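Local coordinates for protein ferric enterobactin receptor PIRA (Pseudomonas aeruginosa, PDB 5FP2) that probably takes up ferric siderophores such as enterobactin across the outer membrane as a TonB-dependent receptor, at residues A[346-351]-A[378-383]. Sequence-based numbering, arbitrary orientation.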
loop_
_atom_site.group_PDB
_atom_site.type_symbol
_atom_site.label_atom_id
_atom_site.label_comp_id
_atom_site.label_asym_id
_atom_site.label_seq_id
_atom_site.Cartn_x
_atom_site.Cartn_y
_atom_site.Cartn_z
ATOM N N SER A 346 -22.903 -10.064 -9.046
ATOM C CA SER A 346 -22.127 -10.949 -8.182
ATOM C C SER A 346 -21.782 -10.247 -6.880
ATOM O O SER A 346 -21.485 -9.058 -6.883
ATOM C CB SER A 346 -20.851 -11.380 -8.893
ATOM O OG SER A 346 -20.160 -10.244 -9.372
ATOM N N LYS A 347 -21.886 -10.965 -5.766
ATOM C CA LYS A 347 -21.666 -10.368 -4.454
ATOM C C LYS A 347 -20.588 -11.126 -3.710
ATOM O O LYS A 347 -20.565 -12.354 -3.714
ATOM C CB LYS A 347 -22.949 -10.363 -3.621
ATOM C CG LYS A 347 -22.787 -9.840 -2.194
ATOM C CD LYS A 347 -24.132 -9.696 -1.488
ATOM C CE LYS A 347 -24.154 -8.542 -0.488
ATOM N NZ LYS A 347 -25.512 -7.921 -0.337
ATOM N N LEU A 348 -19.737 -10.371 -3.027
ATOM C CA LEU A 348 -18.587 -10.909 -2.312
ATOM C C LEU A 348 -18.639 -10.325 -0.910
ATOM O O LEU A 348 -18.920 -9.136 -0.749
ATOM C CB LEU A 348 -17.278 -10.482 -2.992
ATOM C CG LEU A 348 -15.974 -10.912 -2.292
ATOM C CD1 LEU A 348 -15.727 -12.413 -2.372
ATOM C CD2 LEU A 348 -14.762 -10.168 -2.840
ATOM N N GLU A 349 -18.316 -11.130 0.098
ATOM C CA GLU A 349 -18.304 -10.642 1.475
ATOM C C GLU A 349 -17.228 -11.244 2.355
ATOM O O GLU A 349 -17.115 -12.468 2.452
ATOM C CB GLU A 349 -19.633 -10.954 2.122
ATOM C CG GLU A 349 -20.748 -11.006 1.107
ATOM C CD GLU A 349 -22.069 -11.150 1.763
ATOM O OE1 GLU A 349 -22.075 -11.374 2.989
ATOM O OE2 GLU A 349 -23.071 -11.016 1.042
ATOM N N ASN A 350 -16.589 -10.383 3.144
ATOM C CA ASN A 350 -15.550 -10.801 4.072
ATOM C C ASN A 350 -15.890 -10.544 5.519
ATOM O O ASN A 350 -16.164 -9.415 5.899
ATOM C CB ASN A 350 -14.247 -10.074 3.762
ATOM C CG ASN A 350 -13.496 -10.722 2.632
ATOM O OD1 ASN A 350 -12.843 -11.757 2.814
ATOM N ND2 ASN A 350 -13.680 -10.187 1.431
ATOM N N TYR A 351 -15.680 -11.553 6.349
ATOM C CA TYR A 351 -15.663 -11.349 7.777
ATOM C C TYR A 351 -14.236 -11.535 8.269
ATOM O O TYR A 351 -13.571 -12.462 7.848
ATOM C CB TYR A 351 -16.623 -12.343 8.451
ATOM C CG TYR A 351 -17.985 -12.409 7.781
ATOM C CD1 TYR A 351 -18.165 -13.094 6.581
ATOM C CD2 TYR A 351 -19.064 -11.724 8.304
ATOM C CE1 TYR A 351 -19.390 -13.113 5.938
ATOM C CE2 TYR A 351 -20.289 -11.739 7.670
ATOM C CZ TYR A 351 -20.440 -12.423 6.484
ATOM O OH TYR A 351 -21.680 -12.464 5.883
ATOM N N GLU A 378 -14.481 -15.614 3.704
ATOM C CA GLU A 378 -14.917 -14.921 2.499
ATOM C C GLU A 378 -15.932 -15.750 1.741
ATOM O O GLU A 378 -15.780 -16.963 1.610
ATOM C CB GLU A 378 -13.752 -14.620 1.585
ATOM C CG GLU A 378 -12.398 -14.745 2.254
ATOM C CD GLU A 378 -11.294 -14.824 1.233
ATOM O OE1 GLU A 378 -11.199 -15.882 0.564
ATOM O OE2 GLU A 378 -10.637 -13.775 1.018
ATOM N N THR A 379 -17.006 -15.093 1.315
ATOM C CA THR A 379 -18.081 -15.756 0.604
ATOM C C THR A 379 -18.261 -15.093 -0.752
ATOM O O THR A 379 -18.169 -13.877 -0.870
ATOM C CB THR A 379 -19.394 -15.614 1.368
ATOM O OG1 THR A 379 -19.637 -14.220 1.584
ATOM C CG2 THR A 379 -19.322 -16.322 2.713
ATOM N N LEU A 380 -18.573 -15.897 -1.760
ATOM C CA LEU A 380 -18.807 -15.387 -3.098
ATOM C C LEU A 380 -20.084 -15.966 -3.687
ATOM O O LEU A 380 -20.252 -17.185 -3.759
ATOM C CB LEU A 380 -17.638 -15.738 -4.008
ATOM C CG LEU A 380 -17.858 -15.317 -5.462
ATOM C CD1 LEU A 380 -17.523 -13.845 -5.626
ATOM C CD2 LEU A 380 -17.039 -16.172 -6.411
ATOM N N ASN A 381 -20.947 -15.079 -4.169
ATOM C CA ASN A 381 -22.129 -15.487 -4.891
ATOM C C ASN A 381 -22.167 -14.850 -6.274
ATOM O O ASN A 381 -22.133 -13.630 -6.400
ATOM C CB ASN A 381 -23.369 -15.094 -4.101
ATOM C CG ASN A 381 -24.646 -15.587 -4.743
ATOM O OD1 ASN A 381 -24.658 -16.594 -5.455
ATOM N ND2 ASN A 381 -25.729 -14.870 -4.502
ATOM N N ASP A 382 -22.216 -15.693 -7.301
ATOM C CA ASP A 382 -22.121 -15.251 -8.690
ATOM C C ASP A 382 -22.724 -16.342 -9.575
ATOM O O ASP A 382 -22.140 -17.418 -9.725
ATOM C CB ASP A 382 -20.649 -15.004 -9.070
ATOM C CG ASP A 382 -20.477 -14.475 -10.489
ATOM O OD1 ASP A 382 -21.334 -14.766 -11.354
ATOM O OD2 ASP A 382 -19.470 -13.774 -10.733
ATOM N N PRO A 383 -23.940 -16.107 -10.090
ATOM C CA PRO A 383 -24.563 -17.107 -10.953
ATOM C C PRO A 383 -24.089 -17.050 -12.403
ATOM O O PRO A 383 -24.853 -17.391 -13.305
ATOM C CB PRO A 383 -26.054 -16.754 -10.895
ATOM C CG PRO A 383 -26.218 -15.931 -9.669
ATOM C CD PRO A 383 -24.931 -15.183 -9.516
#
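Lys347 and Asn381 exchange two backbone hydrogen bonds, N to O in each direction, both 2.8 Å. Glu349 and Thr379 form the next hydrogen-bonded pair. These residues lie on neighbouring strands of an antiparallel hairpin in the 22-stranded barrel of a TonB-dependent receptor. The short strand axes approach to 4.7 Å, their N-to-C directions 170° apart.

Glu349 O takes two bonds from Thr379. Thr379 N donates to Glu349 O at 2.9 Å. Thr379 OG1 also donates to Glu349 O, at 3.2 Å. It comes well off the C=O direction, tilted slightly from the carbonyl plane. Chi1 of 56° places Thr379 OG1 between its own N and C, and there it can reach Glu349 O. It also touches Glu349 CB and CG. Tyr317 on strand 309-323 gives Glu349 OE1 a weak hydrogen bond.

Leu348, Leu380, Asn350 and Glu378 project from the other face of the sheet. Leu348 CD1 packs on Leu380 CD1 at 4.0 Å. Leu380 also touches Leu475 and Tyr482 in loops. Asn350 and Glu378 run alongside each other in the same direction. Asn350 OD1 rests against Glu378 CB and CG, and the amide and carboxylate planes are turned 63° apart.

Beyond the last bridge, Asp382 OD2 accepts a hydrogen bond from Tyr476 OH and lies 3.3 Å from Ser346 CB.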